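Side-chain contacts in ThiJ/pfpI family protein (Bacillus anthracis, PDB 3EFE), which is of unknown function but belongs to the DJ-1/PfpI family, whose members include peptidases, glyoxalases and chaperones: residues A26-G31 and I180-L185; E51-M56 and I61-S66; Y136-M139 and N143-G146. All blocks are in the same frame, centred on the assembly; numbering follows the deposited sequence.

Contact 1. Residues A26-G31 and I180-L185; sequences AELNSG and IDVFTL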
ATOM      1  N   ALA D  26       6.922  -0.699   4.836  1.00 31.59           N
ATOM      2  CA  ALA D  26       7.713  -1.734   4.210  1.00 29.91           C
ATOM      3  C   ALA D  26       9.166  -1.326   4.154  1.00 29.61           C
ATOM      4  O   ALA D  26      10.094  -2.112   4.339  1.00 31.82           O
ATOM      5  CB  ALA D  26       7.128  -2.011   2.808  1.00 28.54           C
ATOM      6  N   GLU D  27       9.431  -0.081   3.879  1.00 31.18           N
ATOM      7  CA  GLU D  27      10.831   0.366   3.761  1.00 31.17           C
ATOM      8  C   GLU D  27      11.518   0.465   5.142  1.00 30.78           C
ATOM      9  O   GLU D  27      12.701   0.162   5.298  1.00 32.75           O
ATOM     10  CB  GLU D  27      10.880   1.726   3.059  1.00 31.66           C
ATOM     11  CG  GLU D  27      10.526   1.701   1.600  1.00 35.15           C
ATOM     12  CD  GLU D  27      11.350   0.723   0.772  1.00 32.57           C
ATOM     13  OE1 GLU D  27      12.339   0.156   1.282  1.00 42.89           O
ATOM     14  OE2 GLU D  27      11.015   0.534  -0.411  1.00 32.98           O
ATOM     15  N   LEU D  28      10.743   0.907   6.114  1.00 30.36           N
ATOM     16  CA  LEU D  28      11.144   1.034   7.499  1.00 30.62           C
ATOM     17  C   LEU D  28      11.372  -0.320   8.134  1.00 29.94           C
ATOM     18  O   LEU D  28      12.447  -0.642   8.558  1.00 28.20           O
ATOM     19  CB  LEU D  28      10.069   1.815   8.282  1.00 30.28           C
ATOM     20  CG  LEU D  28      10.125   3.321   8.020  1.00 31.34           C
ATOM     21  CD1 LEU D  28       8.979   3.955   8.709  1.00 29.30           C
ATOM     22  CD2 LEU D  28      11.498   3.894   8.473  1.00 33.95           C
ATOM     23  N   ASN D  29      10.345  -1.139   8.117  1.00 30.65           N
ATOM     24  CA  ASN D  29      10.451  -2.426   8.786  1.00 31.28           C
ATOM     25  C   ASN D  29      11.536  -3.348   8.141  1.00 30.83           C
ATOM     26  O   ASN D  29      12.188  -4.124   8.818  1.00 30.79           O
ATOM     27  CB  ASN D  29       9.039  -3.052   8.896  1.00 29.74           C
ATOM     28  CG  ASN D  29       8.982  -4.237   9.796  1.00 31.09           C
ATOM     29  OD1 ASN D  29       8.835  -5.391   9.355  1.00 28.65           O
ATOM     30  ND2 ASN D  29       9.017  -3.976  11.073  1.00 32.82           N
ATOM     31  N   SER D  30      11.727  -3.279   6.830  1.00 31.51           N
ATOM     32  CA  SER D  30      12.790  -4.061   6.217  1.00 30.67           C
ATOM     33  C   SER D  30      14.213  -3.467   6.349  1.00 31.47           C
ATOM     34  O   SER D  30      15.192  -4.233   6.353  1.00 32.96           O
ATOM     35  CB  SER D  30      12.507  -4.277   4.719  1.00 31.72           C
ATOM     36  OG  SER D  30      12.581  -3.082   4.009  1.00 29.18           O
ATOM     37  N   GLY D  31      14.317  -2.137   6.342  1.00 30.11           N
ATOM     38  CA  GLY D  31      15.549  -1.456   6.332  1.00 28.88           C
ATOM     39  C   GLY D  31      16.333  -1.675   5.072  1.00 29.18           C
ATOM     40  O   GLY D  31      17.563  -1.315   5.013  1.00 30.31           O
ATOM     41  N   ILE D 180      13.311  11.401   9.293  1.00 40.89           N
ATOM     42  CA  ILE D 180      14.024  10.519  10.242  1.00 40.36           C
ATOM     43  C   ILE D 180      15.451  10.081   9.847  1.00 40.07           C
ATOM     44  O   ILE D 180      16.143   9.359  10.610  1.00 40.02           O
ATOM     45  CB  ILE D 180      13.155   9.291  10.638  1.00 41.88           C
ATOM     46  CG1 ILE D 180      13.014   8.259   9.499  1.00 41.74           C
ATOM     47  CG2 ILE D 180      11.724   9.759  11.115  1.00 43.56           C
ATOM     48  CD1 ILE D 180      12.515   6.956   9.995  1.00 39.69           C
ATOM     49  N   ASP D 181      15.873  10.503   8.654  1.00 39.33           N
ATOM     50  CA  ASP D 181      17.268  10.429   8.194  1.00 38.87           C
ATOM     51  C   ASP D 181      17.871   9.009   8.182  1.00 38.44           C
ATOM     52  O   ASP D 181      18.949   8.721   8.751  1.00 39.17           O
ATOM     53  CB  ASP D 181      18.138  11.381   8.999  1.00 40.01           C
ATOM     54  CG  ASP D 181      19.425  11.746   8.262  1.00 40.45           C
ATOM     55  OD1 ASP D 181      19.318  11.987   7.037  1.00 44.40           O
ATOM     56  OD2 ASP D 181      20.510  11.793   8.896  1.00 41.47           O
ATOM     57  N   VAL D 182      17.152   8.142   7.481  1.00 36.83           N
ATOM     58  CA  VAL D 182      17.306   6.716   7.518  1.00 35.61           C
ATOM     59  C   VAL D 182      17.913   6.202   6.172  1.00 35.50           C
ATOM     60  O   VAL D 182      18.596   5.218   6.120  1.00 34.55           O
ATOM     61  CB  VAL D 182      15.950   6.206   7.939  1.00 34.87           C
ATOM     62  CG1 VAL D 182      15.012   5.942   6.740  1.00 32.97           C
ATOM     63  CG2 VAL D 182      16.064   5.150   8.965  1.00 32.31           C
ATOM     64  N   PHE D 183      17.724   6.960   5.108  1.00 36.21           N
ATOM     65  CA  PHE D 183      18.318   6.733   3.807  1.00 36.26           C
ATOM     66  C   PHE D 183      19.320   7.850   3.662  1.00 36.21           C
ATOM     67  O   PHE D 183      19.210   8.843   4.336  1.00 35.68           O
ATOM     68  CB  PHE D 183      17.294   6.913   2.639  1.00 34.90           C
ATOM     69  CG  PHE D 183      16.298   5.777   2.435  1.00 34.04           C
ATOM     70  CD1 PHE D 183      15.891   4.949   3.452  1.00 32.94           C
ATOM     71  CD2 PHE D 183      15.688   5.614   1.185  1.00 31.81           C
ATOM     72  CE1 PHE D 183      14.913   3.967   3.203  1.00 33.27           C
ATOM     73  CE2 PHE D 183      14.756   4.651   0.949  1.00 31.83           C
ATOM     74  CZ  PHE D 183      14.367   3.822   1.932  1.00 32.58           C
ATOM     75  N   THR D 184      20.306   7.697   2.777  1.00 37.17           N
ATOM     76  CA  THR D 184      21.065   8.873   2.343  1.00 37.32           C
ATOM     77  C   THR D 184      20.205   9.595   1.272  1.00 37.52           C
ATOM     78  O   THR D 184      19.163   9.049   0.818  1.00 38.54           O
ATOM     79  CB  THR D 184      22.436   8.541   1.727  1.00 37.64           C
ATOM     80  OG1 THR D 184      22.183   8.207   0.365  1.00 42.03           O
ATOM     81  CG2 THR D 184      23.172   7.392   2.442  1.00 33.09           C
ATOM     82  N   LEU D 185      20.637  10.793   0.869  1.00 36.82           N
ATOM     83  CA  LEU D 185      19.790  11.733   0.120  1.00 35.99           C
ATOM     84  C   LEU D 185      19.714  11.261  -1.333  1.00 34.61           C
ATOM     85  O   LEU D 185      18.680  11.347  -1.948  1.00 33.72           O
ATOM     86  CB  LEU D 185      20.283  13.219   0.321  1.00 36.09           C
ATOM     87  CG  LEU D 185      19.247  14.392   0.562  1.00 38.35           C
ATOM     88  CD1 LEU D 185      19.065  15.364  -0.684  1.00 38.02           C
ATOM     89  CD2 LEU D 185      17.805  13.928   1.005  1.00 37.85           C
TER

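Contact 2. Residues E51-M56 and I61-S66; sequences EMITTM and IKPDIS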
ATOM      1  N   GLU D  51      -8.003  -5.594  20.283  1.00 51.75           N
ATOM      2  CA  GLU D  51      -8.940  -6.156  19.311  1.00 51.80           C
ATOM      3  C   GLU D  51      -8.339  -6.061  17.905  1.00 50.37           C
ATOM      4  O   GLU D  51      -7.712  -5.043  17.512  1.00 49.58           O
ATOM      5  CB  GLU D  51     -10.321  -5.436  19.310  1.00 52.39           C
ATOM      6  CG  GLU D  51     -11.270  -5.553  20.577  1.00 56.29           C
ATOM      7  CD  GLU D  51     -12.631  -4.677  20.429  1.00 57.53           C
ATOM      8  OE1 GLU D  51     -12.750  -3.850  19.468  1.00 61.85           O
ATOM      9  OE2 GLU D  51     -13.559  -4.796  21.302  1.00 62.86           O
ATOM     10  N   MET D  52      -8.543  -7.149  17.172  1.00 49.28           N
ATOM     11  CA  MET D  52      -8.298  -7.209  15.751  1.00 48.58           C
ATOM     12  C   MET D  52      -9.125  -6.189  15.033  1.00 47.18           C
ATOM     13  O   MET D  52     -10.311  -5.913  15.400  1.00 48.25           O
ATOM     14  CB  MET D  52      -8.595  -8.632  15.241  1.00 49.09           C
ATOM     15  CG  MET D  52      -7.499  -9.612  15.764  1.00 51.49           C
ATOM     16  SD  MET D  52      -7.093 -10.941  14.677  1.00 52.88           S
ATOM     17  CE  MET D  52      -6.351  -9.946  13.418  1.00 49.77           C
ATOM     18  N   ILE D  53      -8.484  -5.610  14.022  1.00 45.00           N
ATOM     19  CA  ILE D  53      -9.018  -4.560  13.160  1.00 42.50           C
ATOM     20  C   ILE D  53      -9.021  -5.141  11.769  1.00 41.54           C
ATOM     21  O   ILE D  53      -8.369  -6.134  11.500  1.00 41.56           O
ATOM     22  CB  ILE D  53      -8.190  -3.260  13.292  1.00 42.20           C
ATOM     23  CG1 ILE D  53      -6.805  -3.323  12.612  1.00 40.00           C
ATOM     24  CG2 ILE D  53      -7.942  -2.991  14.762  1.00 42.04           C
ATOM     25  CD1 ILE D  53      -6.762  -3.093  11.137  1.00 38.45           C
ATOM     26  N   THR D  54      -9.825  -4.564  10.905  1.00 42.17           N
ATOM     27  CA  THR D  54      -9.982  -4.971   9.511  1.00 41.27           C
ATOM     28  C   THR D  54      -9.681  -3.698   8.638  1.00 40.15           C
ATOM     29  O   THR D  54     -10.285  -2.623   8.830  1.00 38.99           O
ATOM     30  CB  THR D  54     -11.421  -5.436   9.270  1.00 42.04           C
ATOM     31  OG1 THR D  54     -11.734  -6.516  10.158  1.00 45.25           O
ATOM     32  CG2 THR D  54     -11.612  -5.928   7.803  1.00 43.20           C
ATOM     33  N   THR D  55      -8.724  -3.785   7.736  1.00 38.49           N
ATOM     34  CA  THR D  55      -8.403  -2.608   6.910  1.00 37.24           C
ATOM     35  C   THR D  55      -9.542  -2.334   5.965  1.00 36.35           C
ATOM     36  O   THR D  55     -10.387  -3.154   5.848  1.00 37.94           O
ATOM     37  CB  THR D  55      -7.033  -2.749   6.155  1.00 36.53           C
ATOM     38  OG1 THR D  55      -7.129  -3.763   5.174  1.00 32.25           O
ATOM     39  CG2 THR D  55      -5.881  -3.079   7.138  1.00 30.89           C
ATOM     40  N   MET D  56      -9.598  -1.156   5.328  1.00 37.14           N
ATOM     41  CA  MET D  56     -10.472  -0.937   4.157  1.00 36.14           C
ATOM     42  C   MET D  56     -10.358  -1.997   3.097  1.00 36.47           C
ATOM     43  O   MET D  56     -11.346  -2.284   2.453  1.00 38.02           O
ATOM     44  CB  MET D  56     -10.227   0.461   3.517  1.00 36.61           C
ATOM     45  CG  MET D  56     -11.259   0.917   2.398  1.00 34.49           C
ATOM     46  SD  MET D  56     -10.740   2.465   1.708  1.00 34.79           S
ATOM     47  CE  MET D  56     -11.796   2.556   0.321  1.00 40.24           C
ATOM     48  N   ILE D  61      -6.019  -7.631  11.087  1.00 39.07           N
ATOM     49  CA  ILE D  61      -4.726  -7.443  11.678  1.00 39.67           C
ATOM     50  C   ILE D  61      -4.795  -7.458  13.203  1.00 39.56           C
ATOM     51  O   ILE D  61      -5.668  -6.860  13.796  1.00 39.91           O
ATOM     52  CB  ILE D  61      -4.113  -6.076  11.161  1.00 39.35           C
ATOM     53  CG1 ILE D  61      -3.875  -6.183   9.644  1.00 38.77           C
ATOM     54  CG2 ILE D  61      -2.864  -5.648  11.980  1.00 36.40           C
ATOM     55  CD1 ILE D  61      -3.578  -4.812   8.945  1.00 40.32           C
ATOM     56  N   LYS D  62      -3.805  -8.056  13.821  1.00 40.73           N
ATOM     57  CA  LYS D  62      -3.720  -8.178  15.261  1.00 41.46           C
ATOM     58  C   LYS D  62      -2.782  -7.113  15.725  1.00 41.95           C
ATOM     59  O   LYS D  62      -1.588  -7.163  15.376  1.00 42.19           O
ATOM     60  CB  LYS D  62      -3.173  -9.577  15.629  1.00 42.51           C
ATOM     61  CG  LYS D  62      -3.101  -9.934  17.136  1.00 43.80           C
ATOM     62  CD  LYS D  62      -4.473  -9.678  17.881  1.00 51.82           C
ATOM     63  CE  LYS D  62      -4.464 -10.077  19.420  1.00 52.64           C
ATOM     64  NZ  LYS D  62      -3.436 -11.135  19.727  1.00 53.53           N
ATOM     65  N   PRO D  63      -3.299  -6.103  16.463  1.00 42.63           N
ATOM     66  CA  PRO D  63      -2.407  -5.073  16.975  1.00 42.91           C
ATOM     67  C   PRO D  63      -1.364  -5.687  17.900  1.00 43.61           C
ATOM     68  O   PRO D  63      -1.655  -6.627  18.664  1.00 43.61           O
ATOM     69  CB  PRO D  63      -3.357  -4.119  17.730  1.00 42.68           C
ATOM     70  CG  PRO D  63      -4.615  -4.330  17.121  1.00 42.18           C
ATOM     71  CD  PRO D  63      -4.680  -5.812  16.873  1.00 42.51           C
ATOM     72  N   ASP D  64      -0.139  -5.191  17.763  1.00 44.50           N
ATOM     73  CA  ASP D  64       0.972  -5.579  18.626  1.00 43.89           C
ATOM     74  C   ASP D  64       0.729  -5.173  20.051  1.00 44.44           C
ATOM     75  O   ASP D  64       0.931  -5.984  20.945  1.00 46.61           O
ATOM     76  CB  ASP D  64       2.277  -4.942  18.159  1.00 43.75           C
ATOM     77  CG  ASP D  64       2.803  -5.592  16.917  1.00 43.84           C
ATOM     78  OD1 ASP D  64       2.487  -6.765  16.744  1.00 42.74           O
ATOM     79  OD2 ASP D  64       3.496  -4.940  16.108  1.00 48.47           O
ATOM     80  N   ILE D  65       0.366  -3.924  20.259  1.00 43.59           N
ATOM     81  CA  ILE D  65       0.092  -3.402  21.545  1.00 44.22           C
ATOM     82  C   ILE D  65      -1.132  -2.469  21.491  1.00 45.51           C
ATOM     83  O   ILE D  65      -1.642  -2.122  20.411  1.00 45.37           O
ATOM     84  CB  ILE D  65       1.339  -2.634  22.112  1.00 44.82           C
ATOM     85  CG1 ILE D  65       1.529  -1.243  21.425  1.00 44.68           C
ATOM     86  CG2 ILE D  65       2.606  -3.535  22.071  1.00 42.40           C
ATOM     87  CD1 ILE D  65       2.870  -0.531  21.733  1.00 43.47           C
ATOM     88  N   SER D  66      -1.591  -2.067  22.671  1.00 46.22           N
ATOM     89  CA  SER D  66      -2.748  -1.223  22.828  1.00 47.39           C
ATOM     90  C   SER D  66      -2.238   0.144  23.126  1.00 47.00           C
ATOM     91  O   SER D  66      -1.122   0.278  23.505  1.00 46.91           O
ATOM     92  CB  SER D  66      -3.691  -1.769  23.940  1.00 47.99           C
ATOM     93  OG  SER D  66      -3.394  -1.244  25.234  1.00 51.60           O
TER

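Contact 3. Residues Y136-M139 and N143-G146; sequences YTKM and NYKG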
ATOM      1  N   TYR D 136     -12.949  21.284   2.413  1.00 39.31           N
ATOM      2  CA  TYR D 136     -13.571  20.215   3.130  1.00 38.65           C
ATOM      3  C   TYR D 136     -13.030  20.207   4.557  1.00 38.44           C
ATOM      4  O   TYR D 136     -13.778  19.981   5.473  1.00 39.33           O
ATOM      5  CB  TYR D 136     -13.354  18.893   2.382  1.00 38.64           C
ATOM      6  CG  TYR D 136     -14.058  17.715   3.017  1.00 39.95           C
ATOM      7  CD1 TYR D 136     -15.451  17.599   2.984  1.00 39.97           C
ATOM      8  CD2 TYR D 136     -13.335  16.717   3.695  1.00 38.19           C
ATOM      9  CE1 TYR D 136     -16.110  16.502   3.606  1.00 39.00           C
ATOM     10  CE2 TYR D 136     -13.961  15.646   4.314  1.00 37.39           C
ATOM     11  CZ  TYR D 136     -15.350  15.521   4.248  1.00 41.96           C
ATOM     12  OH  TYR D 136     -15.956  14.456   4.893  1.00 41.14           O
ATOM     13  N   THR D 137     -11.739  20.484   4.753  1.00 38.33           N
ATOM     14  CA  THR D 137     -11.166  20.437   6.084  1.00 38.80           C
ATOM     15  C   THR D 137     -11.835  21.534   6.922  1.00 38.64           C
ATOM     16  O   THR D 137     -12.162  21.279   8.055  1.00 38.63           O
ATOM     17  CB  THR D 137      -9.585  20.661   6.078  1.00 39.25           C
ATOM     18  OG1 THR D 137      -8.927  19.624   5.335  1.00 39.99           O
ATOM     19  CG2 THR D 137      -8.998  20.753   7.493  1.00 37.16           C
ATOM     20  N   LYS D 138     -12.011  22.742   6.376  1.00 38.07           N
ATOM     21  CA  LYS D 138     -12.671  23.787   7.128  1.00 40.62           C
ATOM     22  C   LYS D 138     -14.114  23.389   7.485  1.00 40.82           C
ATOM     23  O   LYS D 138     -14.478  23.483   8.638  1.00 41.92           O
ATOM     24  CB  LYS D 138     -12.665  25.156   6.407  1.00 40.35           C
ATOM     25  CG  LYS D 138     -11.334  25.494   5.838  1.00 41.30           C
ATOM     26  CD  LYS D 138     -11.180  26.942   5.646  1.00 44.51           C
ATOM     27  CE  LYS D 138     -11.688  27.378   4.292  1.00 49.67           C
ATOM     28  NZ  LYS D 138     -12.084  28.786   4.262  1.00 45.71           N
ATOM     29  N   MET D 139     -14.906  22.886   6.532  1.00 41.79           N
ATOM     30  CA  MET D 139     -16.289  22.502   6.835  1.00 41.77           C
ATOM     31  C   MET D 139     -16.308  21.508   7.938  1.00 43.24           C
ATOM     32  O   MET D 139     -17.169  21.548   8.811  1.00 43.28           O
ATOM     33  CB  MET D 139     -16.989  21.862   5.656  1.00 42.22           C
ATOM     34  CG  MET D 139     -18.418  21.167   6.053  1.00 42.01           C
ATOM     35  SD  MET D 139     -19.032  20.379   4.612  1.00 40.14           S
ATOM     36  CE  MET D 139     -18.050  18.998   4.417  1.00 41.01           C
ATOM     37  N   ASN D 143     -12.930  23.578  15.057  1.00 49.85           N
ATOM     38  CA  ASN D 143     -11.859  24.167  15.864  1.00 50.42           C
ATOM     39  C   ASN D 143     -10.495  24.310  15.132  1.00 49.47           C
ATOM     40  O   ASN D 143      -9.451  24.443  15.781  1.00 49.94           O
ATOM     41  CB  ASN D 143     -11.720  23.619  17.345  1.00 51.71           C
ATOM     42  CG  ASN D 143     -12.354  22.233  17.597  1.00 56.20           C
ATOM     43  OD1 ASN D 143     -12.395  21.371  16.717  1.00 66.54           O
ATOM     44  ND2 ASN D 143     -12.777  21.991  18.851  1.00 54.03           N
ATOM     45  N   TYR D 144     -10.550  24.329  13.788  1.00 46.85           N
ATOM     46  CA  TYR D 144      -9.379  24.494  12.923  1.00 46.38           C
ATOM     47  C   TYR D 144      -9.169  25.949  12.605  1.00 45.70           C
ATOM     48  O   TYR D 144     -10.045  26.600  12.095  1.00 46.04           O
ATOM     49  CB  TYR D 144      -9.542  23.668  11.637  1.00 42.89           C
ATOM     50  CG  TYR D 144      -8.552  23.938  10.545  1.00 42.32           C
ATOM     51  CD1 TYR D 144      -7.214  23.636  10.688  1.00 39.89           C
ATOM     52  CD2 TYR D 144      -8.958  24.448   9.332  1.00 40.00           C
ATOM     53  CE1 TYR D 144      -6.304  23.912   9.652  1.00 38.04           C
ATOM     54  CE2 TYR D 144      -8.028  24.707   8.282  1.00 36.76           C
ATOM     55  CZ  TYR D 144      -6.738  24.417   8.449  1.00 36.22           C
ATOM     56  OH  TYR D 144      -5.864  24.655   7.390  1.00 36.09           O
ATOM     57  N   LYS D 145      -7.994  26.471  12.903  1.00 46.67           N
ATOM     58  CA  LYS D 145      -7.691  27.895  12.648  1.00 47.83           C
ATOM     59  C   LYS D 145      -6.363  28.090  11.888  1.00 48.57           C
ATOM     60  O   LYS D 145      -5.700  29.173  11.960  1.00 49.15           O
ATOM     61  CB  LYS D 145      -7.669  28.668  13.985  1.00 48.57           C
ATOM     62  CG  LYS D 145      -8.962  28.620  14.830  1.00 47.84           C
ATOM     63  CD  LYS D 145      -8.676  29.040  16.297  1.00 48.89           C
ATOM     64  CE  LYS D 145      -9.789  28.646  17.300  1.00 51.23           C
ATOM     65  NZ  LYS D 145     -11.182  28.693  16.708  1.00 53.61           N
ATOM     66  N   GLY D 146      -5.985  27.058  11.124  1.00 48.56           N
ATOM     67  CA  GLY D 146      -4.664  26.989  10.503  1.00 48.16           C
ATOM     68  C   GLY D 146      -4.683  27.308   9.049  1.00 47.60           C
ATOM     69  O   GLY D 146      -3.743  27.050   8.389  1.00 47.59           O
TER

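Contact 1. Residues A26-G31 and I180-L185
Leu28, near the end of helix 18-30, reaches Ile180 in the loop that follows helix 169-179, and here the contact is tightest: the methyl CD2 of Leu28 lies 3.6 Å from Ile180 CD1. Ile180 puts CG1 between its backbone N and carbonyl carbon (chi1 72°), and its extended end carries CD1 toward the helix. A second branched residue adds to the cluster more loosely, Val182 CG1 standing 4.4 Å from the same Leu28 methyl. Leu177 of helix 169-179 touches both Leu28 and Val182 and extends this apolar cluster; no hydrogen bond crosses between the segments.

The Glu27 end is looser. Phe183 meets the first carbons of this side chain, and Glu27 CB comes to the ring obliquely, 4.2 Å from Phe183 CZ. The carboxylate turns to other partners, a salt bridge with Arg32 and a weak bond to Trp191. Past Ile180, exposed Asp181 ends the preceding helix with a Schellman motif, while on the helix 18-30 side Ser30 packs on Met56 of the second subunit. Helix 18-30 connects the neighbouring parallel strands 8-11 and 43-47, so the loop between helices 169-179 and 185-197 packs onto the helix of a beta-alpha-beta crossover, a building unit of the DJ-1/PfpI alpha/beta fold.

Contact 2. Residues E51-M56 and I61-S66
Ile53 and Ile61 form an antiparallel, hydrogen-bonded pair at the open end of a small beta hairpin made by strands 53-54 and 60-61, which is separate from the main sheet. Two nearly straight bonds join them: Ile53 N gives to Ile61 O at 3.1 Å (167° at the hydrogen), and Ile61 N gives to Ile53 O at 2.8 Å. Ile61 O also takes a CA-H...O contact from Met52 CA. The two side chains lie on one face of the hairpin, where Ile53 CD1 comes 4.0 Å from Ile61 CB.

Next to this pair, Thr55 CG2 presses on Ile61 CD1 at 3.4 Å, closer than carbons usually pack. With OG1 between the backbone N and the carbonyl carbon (chi1 68°), Thr55 directs its hydroxyl to Asp18 and to the N of Leu59 in the hairpin turn; these bonds fix its rotation and leave the methyl to the isoleucine. Met52 and Lys62 cross at about a right angle, Met52 CG lying 3.7 Å from Lys62 CD.

Farther out, the second subunit takes part: Ile61 packs on Ile61 of that subunit, Met52 on its Lys62, and the backbone of Lys62 hydrogen-bonds across the interface. The hairpin is therefore part of the dimer contact. Two residues past the paired Ile61, Pro63 lies beside Glu51, and Pro63 CG and CD are both 3.2 Å from Glu51 O.

Contact 3. Residues Y136-M139 and N143-G146
The ring of Tyr144 carries this contact, with Thr137 over one face and Lys138 at an edge. Tyr144 has 61 Å² covered by residues 136-139 of helix 134-140, which ends just before it, and its CG stands anti to the backbone N (chi1 169°), swinging the ring back toward the helix. Thr137 meets it with its methyl: CG2 sits 4.2 Å from the ring centroid and only 14° off the ring normal, a clear CH-pi contact. On the opposite face the backbone N of Gly146 lies 3.5 Å above the plane and displaced from the ring centre, so the ring is sandwiched between a methyl and a peptide of its own loop.

Thr137 divides its branches. CG2 is anti to the backbone N while OG1 lies beside it (chi1 -62°), which sends the methyl to the tyrosine and the hydroxyl to Ser131, Asp116 and Asn133 O. These partners probably hold the rotation of the threonine and keep its methyl over the ring.

Lys138 contributes through its aliphatic part. CG approaches Tyr144 CE2 to 4.2 Å near the ring plane; the chain then bends at chi3 and leads away, bringing NZ to a salt bridge with Glu147. Ala119 of helix 113-119 touches both Thr137 and Tyr144, bringing a third element against the pair. With no hydrogen bond crossing between the segments, the contact rests on dispersion and CH-pi attraction, while the polar ends of Thr137 and Lys138 find their partners outside it.

From the N terminus, the chain first passes through helix 18-30, whose end opens contact 1. Contact 2 then opens and closes around the hairpin of strands 53-54 and 60-61, running on into strand 65-66. Contact 3 is equally local, folding the loop after helix 134-140 back on that helix. Only afterwards, beyond helix 169-179, does contact 1 close, so both others nest inside its loop while lying in series with each other. Contacts 1 and 3 lie on opposite sides of the chain's centre, their centres 33 Å apart. Contacts 1 and 2 do not touch, yet both reach the second subunit: Met56 of contact 2 packs on Ser30 of that subunit, joining the two regions across the dimer.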